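Local coordinates for SusD superfamily protein (Bacteroides thetaiotaomicron, PDB 3MCX) that is of unknown function but belongs to the SusD family of outer-membrane proteins, probably helps capture glycans at the cell surface, and binds zinc ions, at residues Ile262-Pro267 with Pro346-Ile351; Arg138-Pro143 with Leu459-Ser464; Thr98-Gln103 with Thr158-Pro163; Glu242-Val247 with Asp307-Leu312; Gly323-Ala328 with Trp437-Leu442. All coordinates share one frame; numbering follows the deposited sequence. Where two conformers were deposited one is given.

From the N terminus, contact 3 comes first, holding helix 81-106 to the loop 158-163 and closing a loop that contains all of helix 115-140. Contact 2 opens at the end of that helix, so the two cross; it closes only near the C terminus, at 459-464, and contacts 1, 4 and 5 nest within its span. Contact 4 joins the loops at 242-247 and 307-312. Contact 1 crosses it, joining the loop after strand 256-260 to the one leading into strand 351-355. Contact 5 crosses contact 1 and follows contact 4 in series, joining the loop between strands 313-314 and 334-335 to the start of helix 441-444. Contacts 3 and 4 lie on opposite sides of the chain's centre.

Contact 1 of 5, residues Ile262-Pro267 with Pro346-Ile351; sequences ITLSEP and PKTNNI
Ile262 carries this contact with both its backbone and its side chain. Its N donates to OD1 of Asn350 at 2.9 Å, a nearly straight bond (164°) that reaches the amide oxygen from above the carbonyl plane. The side chain faces a row of backbone carbonyls: CG2, anti to the backbone N, comes within 3.3 Å of Lys347 O, while CG1 lies 3.4 Å from Asn349 O and also meets CG1 of Ile351 at 4.0 Å. Farther along, Leu264 reaches across obliquely, its CG 3.8 Å from the methyl CG2 of Thr348 and its CD2 against CB of Lys347.

In the second shell, Asn349 ND2 donates to Asn350 O at 2.9 Å, on an in-plane lone pair, which fixes the Asn349 amide against the next carbonyl. Asn350 ND2 is held by Glu259, so both ends of that amide are engaged. Thr263 OG1 accepts from Ser265 N, an ST turn that shapes the bend beyond Ile262. Lys341 NZ bonds to the carbonyl oxygens of Ile262 and Thr348, which stand 3.5 Å apart as two acceptors; its positive charge probably offsets their repulsion where the loop after strand 256-260 meets the 3-10 segment leading into strand 351-355.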
# COMPACT_ATOMS: atom_id res chain seq x y z
N ILE A 262 -13.82 4.79 7.93
CA ILE A 262 -14.73 5.17 6.87
C ILE A 262 -16.16 4.89 7.30
O ILE A 262 -16.48 3.83 7.86
CB ILE A 262 -14.46 4.34 5.59
CG1 ILE A 262 -13.03 4.54 5.07
CG2 ILE A 262 -15.54 4.57 4.50
CD1 ILE A 262 -12.74 5.95 4.57
N THR A 263 -17.04 5.85 7.05
CA THR A 263 -18.48 5.60 7.02
C THR A 263 -19.08 6.34 5.83
O THR A 263 -18.39 7.08 5.12
CB THR A 263 -19.20 6.05 8.30
OG1 THR A 263 -19.23 7.48 8.32
CG2 THR A 263 -18.49 5.51 9.57
N LEU A 264 -20.39 6.15 5.59
CA LEU A 264 -21.05 6.88 4.51
C LEU A 264 -21.19 8.40 4.78
O LEU A 264 -21.53 9.16 3.86
CB LEU A 264 -22.42 6.27 4.20
CG LEU A 264 -22.40 4.89 3.52
CD1 LEU A 264 -23.81 4.46 3.14
CD2 LEU A 264 -21.46 4.84 2.29
N SER A 265 -20.90 8.83 6.01
CA SER A 265 -20.93 10.26 6.37
C SER A 265 -19.57 10.93 6.24
O SER A 265 -19.50 12.13 5.92
CB SER A 265 -21.46 10.44 7.80
OG SER A 265 -22.75 9.89 7.93
N GLU A 266 -18.48 10.19 6.47
CA GLU A 266 -17.13 10.76 6.31
C GLU A 266 -16.13 9.71 5.74
O GLU A 266 -15.90 8.67 6.36
CB GLU A 266 -16.61 11.33 7.66
CG GLU A 266 -15.22 12.01 7.58
N PRO A 267 -15.56 9.94 4.54
CA PRO A 267 -15.97 10.94 3.55
C PRO A 267 -17.45 10.78 3.21
O PRO A 267 -18.05 9.71 3.40
CB PRO A 267 -15.10 10.62 2.33
CG PRO A 267 -13.92 9.76 2.87
CD PRO A 267 -14.53 9.01 4.02
N PRO A 346 -19.46 -2.23 0.10
CA PRO A 346 -18.04 -1.99 0.13
C PRO A 346 -17.59 -0.57 0.44
O PRO A 346 -16.47 -0.38 0.92
CB PRO A 346 -17.59 -2.41 -1.29
CG PRO A 346 -18.58 -3.46 -1.66
CD PRO A 346 -19.87 -2.95 -1.12
N LYS A 347 -18.42 0.41 0.10
CA LYS A 347 -18.08 1.81 0.34
C LYS A 347 -17.89 2.15 1.81
O LYS A 347 -17.34 3.22 2.14
CB LYS A 347 -19.13 2.73 -0.28
CG LYS A 347 -19.11 2.70 -1.77
CD LYS A 347 -20.05 3.73 -2.37
CE LYS A 347 -21.48 3.44 -2.11
NZ LYS A 347 -21.95 2.20 -2.78
N THR A 348 -18.38 1.29 2.70
CA THR A 348 -18.20 1.47 4.13
C THR A 348 -16.96 0.81 4.73
O THR A 348 -16.71 0.97 5.93
CB THR A 348 -19.44 0.95 4.92
OG1 THR A 348 -19.50 -0.49 4.80
CG2 THR A 348 -20.72 1.63 4.43
N ASN A 349 -16.22 0.04 3.94
CA ASN A 349 -15.05 -0.67 4.42
C ASN A 349 -14.01 0.33 4.88
O ASN A 349 -13.68 1.31 4.17
CB ASN A 349 -14.46 -1.58 3.34
CG ASN A 349 -13.88 -2.88 3.89
OD1 ASN A 349 -14.54 -3.92 3.79
ND2 ASN A 349 -12.67 -2.82 4.48
N ASN A 350 -13.43 0.08 6.05
CA ASN A 350 -12.24 0.83 6.46
C ASN A 350 -11.06 0.55 5.54
O ASN A 350 -11.08 -0.40 4.74
CB ASN A 350 -11.86 0.49 7.90
CG ASN A 350 -12.66 1.24 8.93
OD1 ASN A 350 -13.62 1.98 8.62
ND2 ASN A 350 -12.32 1.01 10.20
N ILE A 351 -10.03 1.36 5.64
CA ILE A 351 -8.82 1.23 4.84
C ILE A 351 -7.65 0.84 5.76
O ILE A 351 -7.03 1.70 6.42
CB ILE A 351 -8.45 2.54 4.10
CG1 ILE A 351 -9.67 3.17 3.39
CG2 ILE A 351 -7.37 2.21 3.11
CD1 ILE A 351 -9.29 4.45 2.60

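Contact 2 of 5, residues Arg138-Pro143 with Leu459-Ser464; sequences RLFGMP and LPIPQS
Leu459 makes the one hydrogen bond between the segments: its N donates to Leu139 O at 2.9 Å, in the plane of the carbonyl and close to straight (166°). That oxygen belongs to the last turn of helix 115-140, just before Gly141, the first residue to leave the helical conformation, so the incoming chain takes up an acceptor at the helix's C-terminal end. The side chains of Leu459 and Leu139 lie side by side and point the same way, CD1 of Leu459 being 3.7 Å from CD2 of Leu139. CB of Leu459 also packs against Phe140 CD1 at 3.8 Å.

Pro460 contributes its carbonyl rather than its ring: Pro460 O sits 3.2 Å from CE1 of Phe140, at the edge of the ring and in its plane, where the aromatic hydrogens carry slight positive charge. Ile461 follows with its CD1 4.1 Å from Phe140 CB. Pro462 then brings CD to 4.3 Å from Phe140 CE1, approaching the ring obliquely, and occupies the N-cap position of helix 463-468.

Trp88 of helix 81-106 meets the Phe140 ring edge-to-face, and Tyr45 and Tyr48 of helix 44-51 pack against Leu139. Asn475 ND2 bonds both Phe140 O and Leu459 O, tying the two backbones together again. The arrangement is a buried helix C-terminus packed against an extended, proline-rich segment near the chain's end, within the helical core characteristic of the SusD fold.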
# COMPACT_ATOMS: atom_id res chain seq x y z
N ARG A 138 7.82 6.05 -4.45
CA ARG A 138 7.75 4.71 -4.98
C ARG A 138 6.89 4.64 -6.24
O ARG A 138 7.11 3.74 -7.03
CB ARG A 138 7.31 3.72 -3.88
CG ARG A 138 5.91 3.84 -3.49
CD ARG A 138 5.64 3.23 -2.08
NE ARG A 138 6.17 1.91 -1.79
CZ ARG A 138 5.53 0.94 -1.10
NH1 ARG A 138 4.26 1.07 -0.72
NH2 ARG A 138 6.15 -0.15 -0.76
N LEU A 139 5.99 5.61 -6.47
CA LEU A 139 5.24 5.68 -7.73
C LEU A 139 6.04 6.34 -8.83
O LEU A 139 6.02 5.88 -9.97
CB LEU A 139 3.93 6.47 -7.56
CG LEU A 139 2.70 5.58 -7.37
CD1 LEU A 139 2.75 4.75 -6.06
CD2 LEU A 139 1.42 6.44 -7.47
N PHE A 140 6.72 7.45 -8.51
CA PHE A 140 7.28 8.33 -9.52
C PHE A 140 8.79 8.21 -9.69
O PHE A 140 9.40 8.94 -10.49
CB PHE A 140 6.86 9.78 -9.20
CG PHE A 140 5.37 10.00 -9.36
CD1 PHE A 140 4.84 10.20 -10.61
CD2 PHE A 140 4.51 9.94 -8.26
CE1 PHE A 140 3.45 10.38 -10.81
CE2 PHE A 140 3.12 10.11 -8.43
CZ PHE A 140 2.61 10.32 -9.71
N GLY A 141 9.41 7.27 -8.94
CA GLY A 141 10.86 7.04 -8.95
C GLY A 141 11.15 5.57 -9.16
O GLY A 141 10.38 4.70 -8.72
N MSE A 142 12.26 5.28 -9.82
CA MSE A 142 12.70 3.89 -9.97
C MSE A 142 13.04 3.32 -8.59
O MSE A 142 13.41 4.05 -7.68
CB MSE A 142 13.93 3.81 -10.88
CG MSE A 142 13.65 4.22 -12.32
SE MSE A 142 12.40 3.13 -13.29
CE MSE A 142 13.39 1.45 -13.42
N PRO A 143 12.93 1.99 -8.44
CA PRO A 143 13.15 1.38 -7.14
C PRO A 143 14.53 1.69 -6.57
O PRO A 143 15.54 1.60 -7.25
CB PRO A 143 12.99 -0.12 -7.41
CG PRO A 143 12.31 -0.22 -8.68
CD PRO A 143 12.53 1.01 -9.45
N LEU A 459 6.31 6.11 -12.85
CA LEU A 459 5.20 6.81 -13.50
C LEU A 459 5.65 8.14 -14.02
O LEU A 459 6.56 8.76 -13.47
CB LEU A 459 4.04 7.02 -12.52
CG LEU A 459 3.32 5.75 -12.06
CD1 LEU A 459 2.24 6.13 -11.08
CD2 LEU A 459 2.70 5.03 -13.24
N PRO A 460 5.03 8.64 -15.09
CA PRO A 460 5.38 9.97 -15.53
C PRO A 460 5.00 11.04 -14.52
O PRO A 460 3.95 10.97 -13.92
CB PRO A 460 4.58 10.16 -16.83
CG PRO A 460 3.44 9.26 -16.64
CD PRO A 460 3.87 8.10 -15.82
N ILE A 461 5.89 12.01 -14.37
CA ILE A 461 5.62 13.21 -13.60
C ILE A 461 4.46 13.92 -14.33
O ILE A 461 4.43 13.97 -15.54
CB ILE A 461 6.86 14.11 -13.59
CG1 ILE A 461 8.11 13.39 -13.00
CG2 ILE A 461 6.59 15.48 -12.86
CD1 ILE A 461 7.96 12.84 -11.62
N PRO A 462 3.50 14.49 -13.59
CA PRO A 462 2.38 15.15 -14.26
C PRO A 462 2.85 16.20 -15.24
O PRO A 462 3.75 17.00 -14.95
CB PRO A 462 1.59 15.79 -13.10
CG PRO A 462 1.94 15.02 -11.90
CD PRO A 462 3.33 14.43 -12.13
N GLN A 463 2.19 16.27 -16.40
CA GLN A 463 2.53 17.25 -17.38
C GLN A 463 2.35 18.68 -16.85
O GLN A 463 3.07 19.58 -17.26
CB GLN A 463 1.70 17.11 -18.68
CG GLN A 463 2.19 17.91 -19.83
CD GLN A 463 3.57 17.51 -20.29
OE1 GLN A 463 3.89 16.31 -20.26
NE2 GLN A 463 4.36 18.47 -20.75
N SER A 464 1.41 18.84 -15.92
CA SER A 464 1.19 20.14 -15.27
C SER A 464 2.50 20.63 -14.64
O SER A 464 2.84 21.81 -14.76
CB SER A 464 0.11 20.01 -14.20
OG SER A 464 0.32 18.92 -13.35

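Contact 3 of 5, residues Thr98-Gln103 with Thr158-Pro163; sequences TNNLIQ and TSPSDP
Asn99 ND2 is the best-held polar atom here, gripped by two bonds: one to water 2, which accepts at 2.8 Å, and one to the backbone O of Glu157. On the other branch, OD1 accepts from Arg129 NH1, so both ends of the amide are fixed. With CG anti to its own carbonyl carbon (chi1 -77°), the group lies along the backbone of the loop, and OD1 comes within 3.3 Å of Thr158 C.

No direct hydrogen bond joins the two segments; water does the linking. Water 2 also bonds Ser159 O at 2.9 Å, and water 1 lies between the carbonyl oxygens of Asn99 and Thr158. Water 3 is 2.6 Å from Asn100 OD1 and accepts from Ser161 N. Pro160 supplies the dry part of the contact: its CG sits 3.9 Å from Gln103 CB, the two side chains crossing at about a right angle, while its CB meets Asn100 OD1 at 3.6 Å.

The loop thus lies along a largely exposed flank of helix 81-106. Other sides of that helix pack on its neighbours, Leu101 against helix 21-36 and Ile102 against helix 115-140, whose Arg129 also touches Thr158.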
# COMPACT_ATOMS: atom_id res chain seq x y z
N THR A 98 0.52 18.80 6.50
CA THR A 98 1.40 18.38 7.58
C THR A 98 2.44 19.46 7.91
O THR A 98 2.71 19.73 9.09
CB THR A 98 2.13 17.03 7.39
OG1 THR A 98 3.08 17.06 6.30
CG2 THR A 98 1.13 15.87 7.19
N ASN A 99 2.99 20.10 6.88
CA ASN A 99 3.98 21.14 7.12
C ASN A 99 3.39 22.35 7.81
O ASN A 99 3.99 22.94 8.72
CB ASN A 99 4.65 21.52 5.79
CG ASN A 99 5.68 20.49 5.36
OD1 ASN A 99 6.34 19.92 6.22
ND2 ASN A 99 5.85 20.29 4.06
N ASN A 100 2.18 22.76 7.40
CA ASN A 100 1.50 23.86 8.05
C ASN A 100 1.20 23.59 9.54
O ASN A 100 1.41 24.43 10.39
CB ASN A 100 0.20 24.18 7.30
CG ASN A 100 0.46 24.79 5.91
OD1 ASN A 100 1.60 25.16 5.57
ND2 ASN A 100 -0.60 24.89 5.10
N LEU A 101 0.76 22.35 9.81
CA LEU A 101 0.43 21.96 11.18
C LEU A 101 1.69 21.89 12.06
O LEU A 101 1.69 22.42 13.15
CB LEU A 101 -0.33 20.62 11.17
CG LEU A 101 -0.74 20.05 12.54
CD1 LEU A 101 -1.54 21.01 13.38
CD2 LEU A 101 -1.49 18.74 12.30
N ILE A 102 2.71 21.20 11.55
CA ILE A 102 3.97 21.12 12.28
C ILE A 102 4.55 22.49 12.56
O ILE A 102 4.93 22.81 13.69
CB ILE A 102 5.01 20.24 11.55
CG1 ILE A 102 4.53 18.76 11.50
CG2 ILE A 102 6.39 20.37 12.23
CD1 ILE A 102 5.18 17.87 10.45
N GLN A 103 4.54 23.37 11.56
CA GLN A 103 5.03 24.72 11.76
C GLN A 103 4.21 25.53 12.78
O GLN A 103 4.74 26.26 13.58
CB GLN A 103 5.15 25.49 10.44
CG GLN A 103 5.66 26.94 10.59
CD GLN A 103 7.05 27.11 11.24
OE1 GLN A 103 7.88 26.17 11.16
NE2 GLN A 103 7.30 28.27 11.84
N THR A 158 9.62 20.29 3.41
CA THR A 158 9.60 20.10 4.87
C THR A 158 9.27 21.39 5.65
O THR A 158 9.45 21.46 6.87
CB THR A 158 10.91 19.47 5.38
OG1 THR A 158 12.00 20.34 5.09
CG2 THR A 158 11.16 18.06 4.75
N SER A 159 8.80 22.38 4.93
CA SER A 159 8.41 23.66 5.50
C SER A 159 7.22 24.14 4.69
O SER A 159 6.99 23.64 3.59
CB SER A 159 9.57 24.66 5.44
OG SER A 159 10.00 24.84 4.08
N PRO A 160 6.45 25.10 5.21
CA PRO A 160 5.34 25.59 4.38
C PRO A 160 5.83 26.07 3.02
O PRO A 160 6.94 26.59 2.92
CB PRO A 160 4.79 26.74 5.22
CG PRO A 160 4.99 26.25 6.63
CD PRO A 160 6.38 25.61 6.59
N SER A 161 5.01 25.84 2.00
CA SER A 161 5.38 26.06 0.60
C SER A 161 5.90 27.46 0.32
O SER A 161 5.23 28.45 0.62
CB SER A 161 4.19 25.78 -0.32
OG SER A 161 3.91 24.40 -0.35
N ASP A 162 7.09 27.53 -0.27
CA ASP A 162 7.65 28.75 -0.83
C ASP A 162 7.12 28.83 -2.29
O ASP A 162 7.72 28.28 -3.20
CB ASP A 162 9.18 28.61 -0.78
CG ASP A 162 9.92 29.87 -1.14
OD1 ASP A 162 9.38 30.73 -1.87
OD2 ASP A 162 11.10 29.96 -0.70
N PRO A 163 5.97 29.51 -2.53
CA PRO A 163 5.36 29.28 -3.86
C PRO A 163 6.01 30.14 -4.98
O PRO A 163 5.71 29.95 -6.15
CB PRO A 163 3.89 29.66 -3.62
CG PRO A 163 3.95 30.73 -2.48
CD PRO A 163 5.36 30.66 -1.85
O HOH W 1 6.90 22.44 8.56
O HOH W 2 4.81 22.25 2.32
O HOH W 3 2.48 24.27 3.30

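Contact 4 of 5, residues Glu242-Val247 with Asp307-Leu312; sequences EEYPNV and DVRHCL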
# COMPACT_ATOMS: atom_id res chain seq x y z
N GLU A 242 -9.37 -20.18 11.91
CA GLU A 242 -10.81 -20.20 12.18
C GLU A 242 -11.44 -18.82 12.00
O GLU A 242 -12.53 -18.70 11.47
CB GLU A 242 -11.05 -20.74 13.59
CG GLU A 242 -10.73 -22.21 13.71
CD GLU A 242 -9.23 -22.58 13.96
OE1 GLU A 242 -8.29 -21.71 14.07
OE2 GLU A 242 -9.03 -23.82 14.08
N GLU A 243 -10.73 -17.78 12.43
CA GLU A 243 -11.14 -16.35 12.39
C GLU A 243 -11.08 -15.75 11.00
O GLU A 243 -11.79 -14.79 10.66
CB GLU A 243 -10.20 -15.49 13.29
CG GLU A 243 -10.40 -15.65 14.81
CD GLU A 243 -9.24 -15.12 15.69
OE1 GLU A 243 -8.10 -14.89 15.21
OE2 GLU A 243 -9.47 -14.97 16.91
N TYR A 244 -10.11 -16.23 10.21
CA TYR A 244 -9.68 -15.52 9.02
C TYR A 244 -10.80 -15.14 8.06
O TYR A 244 -10.80 -14.04 7.55
CB TYR A 244 -8.62 -16.31 8.27
CG TYR A 244 -7.78 -15.47 7.30
CD1 TYR A 244 -6.65 -14.80 7.74
CD2 TYR A 244 -8.10 -15.39 5.95
CE1 TYR A 244 -5.86 -14.08 6.87
CE2 TYR A 244 -7.32 -14.67 5.08
CZ TYR A 244 -6.19 -14.02 5.52
OH TYR A 244 -5.42 -13.34 4.59
N PRO A 245 -11.75 -16.04 7.80
CA PRO A 245 -12.79 -15.64 6.82
C PRO A 245 -13.69 -14.48 7.28
O PRO A 245 -14.22 -13.74 6.43
CB PRO A 245 -13.64 -16.91 6.64
CG PRO A 245 -12.74 -18.04 7.11
CD PRO A 245 -11.88 -17.46 8.20
N ASN A 246 -13.80 -14.29 8.60
CA ASN A 246 -14.78 -13.39 9.21
C ASN A 246 -14.28 -11.99 9.51
O ASN A 246 -15.08 -11.09 9.79
CB ASN A 246 -15.26 -14.00 10.53
CG ASN A 246 -15.76 -15.44 10.38
OD1 ASN A 246 -15.48 -16.29 11.23
ND2 ASN A 246 -16.49 -15.71 9.30
N VAL A 247 -12.98 -11.78 9.51
CA VAL A 247 -12.44 -10.47 9.90
C VAL A 247 -12.61 -9.37 8.81
O VAL A 247 -12.69 -8.18 9.12
CB VAL A 247 -10.95 -10.60 10.33
CG1 VAL A 247 -10.85 -11.54 11.57
CG2 VAL A 247 -10.04 -11.04 9.17
N ASP A 307 -5.70 -24.14 2.03
CA ASP A 307 -5.42 -22.77 2.37
C ASP A 307 -6.75 -22.03 2.70
O ASP A 307 -7.68 -22.01 1.91
CB ASP A 307 -4.71 -22.11 1.19
CG ASP A 307 -4.06 -20.81 1.55
OD1 ASP A 307 -4.68 -19.93 2.22
OD2 ASP A 307 -2.89 -20.59 1.12
N VAL A 308 -6.82 -21.42 3.88
CA VAL A 308 -8.03 -20.68 4.27
C VAL A 308 -8.32 -19.51 3.32
O VAL A 308 -9.48 -19.11 3.20
CB VAL A 308 -7.91 -20.15 5.72
CG1 VAL A 308 -6.90 -19.04 5.85
CG2 VAL A 308 -9.32 -19.74 6.29
N ARG A 309 -7.31 -18.97 2.64
CA ARG A 309 -7.48 -17.79 1.78
C ARG A 309 -8.34 -18.07 0.53
O ARG A 309 -8.77 -17.12 -0.13
CB ARG A 309 -6.11 -17.18 1.47
CG ARG A 309 -5.51 -16.57 2.72
CD ARG A 309 -4.02 -16.32 2.65
NE ARG A 309 -3.25 -17.56 2.58
CZ ARG A 309 -1.96 -17.66 2.87
NH1 ARG A 309 -1.27 -16.62 3.33
NH2 ARG A 309 -1.35 -18.80 2.69
N HIS A 310 -8.62 -19.33 0.25
CA HIS A 310 -9.62 -19.65 -0.76
C HIS A 310 -10.97 -19.03 -0.43
O HIS A 310 -11.75 -18.78 -1.34
CB HIS A 310 -9.81 -21.15 -0.96
CG HIS A 310 -8.64 -21.80 -1.60
ND1 HIS A 310 -8.35 -21.68 -2.95
CD2 HIS A 310 -7.66 -22.58 -1.08
CE1 HIS A 310 -7.23 -22.33 -3.21
NE2 HIS A 310 -6.80 -22.90 -2.10
N CYS A 311 -11.23 -18.74 0.83
CA CYS A 311 -12.49 -18.11 1.24
C CYS A 311 -12.68 -16.72 0.66
O CYS A 311 -13.78 -16.21 0.66
CB CYS A 311 -12.56 -17.99 2.78
SG CYS A 311 -11.51 -16.74 3.59
N LEU A 312 -11.60 -16.07 0.24
CA LEU A 312 -11.64 -14.70 -0.28
C LEU A 312 -11.77 -14.62 -1.80
O LEU A 312 -11.78 -13.52 -2.34
CB LEU A 312 -10.34 -13.98 0.11
CG LEU A 312 -10.18 -13.74 1.61
CD1 LEU A 312 -8.77 -13.24 1.89
CD2 LEU A 312 -11.24 -12.80 2.16
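The ring of Tyr244 is directed at the 3-10 turns of 308-312 because its CG is anti to the backbone N (chi1 -160°). Its CD2 and CE2 side does most of the touching. CD2 meets the CG1 methyl of Val308 obliquely at 3.8 Å, and CE2 lies 3.8 Å from Leu312 CD1, the two side chains crossing at about a right angle. CE2 also rests 3.5 Å from Arg309 CG, so it is the aliphatic stem of the arginine that packs here; the guanidinium plane stands 86° from the ring. Pro245 fits beside this group, with CG 3.9 Å from Val308 CG2 and CB 3.7 Å from Cys311 SG.

Arg309 is set by Asp307, which it grips side-on: NE bonds OD1 at 2.8 Å and NH2 bonds OD2 at 2.8 Å. OD1 also accepts from Arg309 N, on its anti lone pair, forming an Asx turn that starts the 3-10 segment. Glu409 and Glu413 of helix 403-414 supply two further salt bridges to the guanidinium, and Glu413 also bonds Tyr244 OH. An alanine in place of Arg309 would probably leave these three carboxylates crowded without their shared counter-charge and loosen the packing along the tyrosine ring. With so many acids around it, the guanidinium is likely to stay firmly charged, while the bond from Tyr244 OH couples the apolar packing to this buried ionic cluster.

Contact 5 of 5, residues Gly323-Ala328 with Trp437-Leu442; sequences GLPAAA and WHLETL
One face of the Trp437 indole is covered by the methyl of Ala328. CB lies 3.7 Å from the centroid of the five-membered ring and only 10° off its normal, a CH-pi contact squarely over the pyrrole part. Beside the six-membered part, Ala327 O approaches obliquely, 3.7 Å from CE3, and the Ala327 methyl stands 4.1 Å from that same CE3. The indole NE1 donates to the backbone O of Leu293.

CB of Trp437 points to Pro325, the two CB atoms 3.8 Å apart, and CG, in the crowded position between backbone N and carbonyl carbon (chi1 56°), carries the indole over to the alanines. Pro325 CG also reaches Leu439 CD2 at 4.3 Å. Behind this surface, Ala328 N bonds Pro325 O at 2.9 Å, closing the short 3-10 turn that presents the alanines. A serine in place of Trp437 removes the cover of this turn and the bond to Leu293, and would probably loosen the packing between the turn and helix 295-301.

The indole also packs on Glu295 and Leu298 of helix 295-301, so it sits between that helix and the loop joining strands 313-314 and 334-335, shortly before helix 441-444 begins.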
# COMPACT_ATOMS: atom_id res chain seq x y z
N GLY A 323 -19.50 -9.74 -19.02
CA GLY A 323 -18.58 -8.65 -18.67
C GLY A 323 -17.20 -9.12 -18.23
O GLY A 323 -16.30 -8.31 -17.98
N LEU A 324 -17.02 -10.44 -18.16
CA LEU A 324 -15.72 -11.02 -17.85
C LEU A 324 -15.08 -11.53 -19.13
O LEU A 324 -15.74 -11.95 -20.05
CB LEU A 324 -15.86 -12.20 -16.88
CG LEU A 324 -16.16 -11.85 -15.44
CD1 LEU A 324 -16.57 -13.12 -14.66
CD2 LEU A 324 -14.98 -11.20 -14.75
N PRO A 325 -13.74 -11.59 -19.14
CA PRO A 325 -13.11 -12.37 -20.20
C PRO A 325 -13.72 -13.77 -20.26
O PRO A 325 -13.96 -14.35 -19.19
CB PRO A 325 -11.65 -12.41 -19.76
CG PRO A 325 -11.46 -11.19 -18.98
CD PRO A 325 -12.77 -10.99 -18.22
N ALA A 326 -13.96 -14.33 -21.44
CA ALA A 326 -14.63 -15.63 -21.58
C ALA A 326 -13.98 -16.71 -20.71
O ALA A 326 -14.66 -17.45 -20.03
CB ALA A 326 -14.67 -16.10 -23.06
N ALA A 327 -12.64 -16.76 -20.68
CA ALA A 327 -11.97 -17.81 -19.89
C ALA A 327 -12.16 -17.67 -18.38
O ALA A 327 -11.99 -18.65 -17.62
CB ALA A 327 -10.45 -17.85 -20.24
N ALA A 328 -12.56 -16.49 -17.91
CA ALA A 328 -12.79 -16.23 -16.48
C ALA A 328 -14.26 -16.38 -16.06
O ALA A 328 -14.53 -16.25 -14.88
CB ALA A 328 -12.33 -14.81 -16.12
N TRP A 437 -6.53 -15.22 -18.86
CA TRP A 437 -7.47 -14.12 -19.03
C TRP A 437 -6.90 -12.74 -18.83
O TRP A 437 -7.65 -11.77 -18.77
CB TRP A 437 -8.78 -14.33 -18.26
CG TRP A 437 -8.68 -14.57 -16.76
CD1 TRP A 437 -8.66 -13.65 -15.78
CD2 TRP A 437 -8.68 -15.85 -16.10
NE1 TRP A 437 -8.62 -14.25 -14.55
CE2 TRP A 437 -8.62 -15.60 -14.72
CE3 TRP A 437 -8.74 -17.18 -16.55
CZ2 TRP A 437 -8.63 -16.63 -13.77
CZ3 TRP A 437 -8.74 -18.21 -15.61
CH2 TRP A 437 -8.68 -17.92 -14.24
N HIS A 438 -5.58 -12.60 -18.78
CA HIS A 438 -5.02 -11.28 -18.89
C HIS A 438 -5.51 -10.65 -20.18
O HIS A 438 -5.75 -11.31 -21.21
CB HIS A 438 -3.50 -11.34 -18.83
CG HIS A 438 -2.98 -11.43 -17.43
ND1 HIS A 438 -2.99 -10.36 -16.56
CD2 HIS A 438 -2.44 -12.47 -16.75
CE1 HIS A 438 -2.49 -10.74 -15.39
NE2 HIS A 438 -2.13 -12.02 -15.49
N LEU A 439 -5.60 -9.32 -20.13
CA LEU A 439 -6.19 -8.63 -21.26
C LEU A 439 -5.27 -8.62 -22.47
O LEU A 439 -4.05 -8.55 -22.33
CB LEU A 439 -6.53 -7.19 -20.91
CG LEU A 439 -7.49 -7.06 -19.75
CD1 LEU A 439 -7.96 -5.56 -19.60
CD2 LEU A 439 -8.67 -8.01 -19.83
N GLU A 440 -5.86 -8.61 -23.66
CA GLU A 440 -5.09 -8.58 -24.89
C GLU A 440 -4.31 -7.27 -25.05
O GLU A 440 -3.33 -7.20 -25.78
CB GLU A 440 -5.97 -8.82 -26.12
CG GLU A 440 -6.55 -10.25 -26.21
CD GLU A 440 -5.49 -11.34 -26.17
OE1 GLU A 440 -4.50 -11.20 -26.91
OE2 GLU A 440 -5.69 -12.34 -25.41
N THR A 441 -4.75 -6.22 -24.39
CA THR A 441 -4.01 -4.96 -24.44
C THR A 441 -2.57 -5.07 -23.94
O THR A 441 -1.73 -4.24 -24.31
CB THR A 441 -4.72 -3.87 -23.61
OG1 THR A 441 -5.04 -4.40 -22.31
CG2 THR A 441 -5.99 -3.37 -24.32
N LEU A 442 -2.25 -6.06 -23.11
CA LEU A 442 -0.84 -6.22 -22.66
C LEU A 442 0.09 -6.55 -23.83
O LEU A 442 1.28 -6.24 -23.78
CB LEU A 442 -0.70 -7.33 -21.63
CG LEU A 442 -1.50 -7.20 -20.33
CD1 LEU A 442 -1.06 -8.23 -19.29
CD2 LEU A 442 -1.36 -5.75 -19.73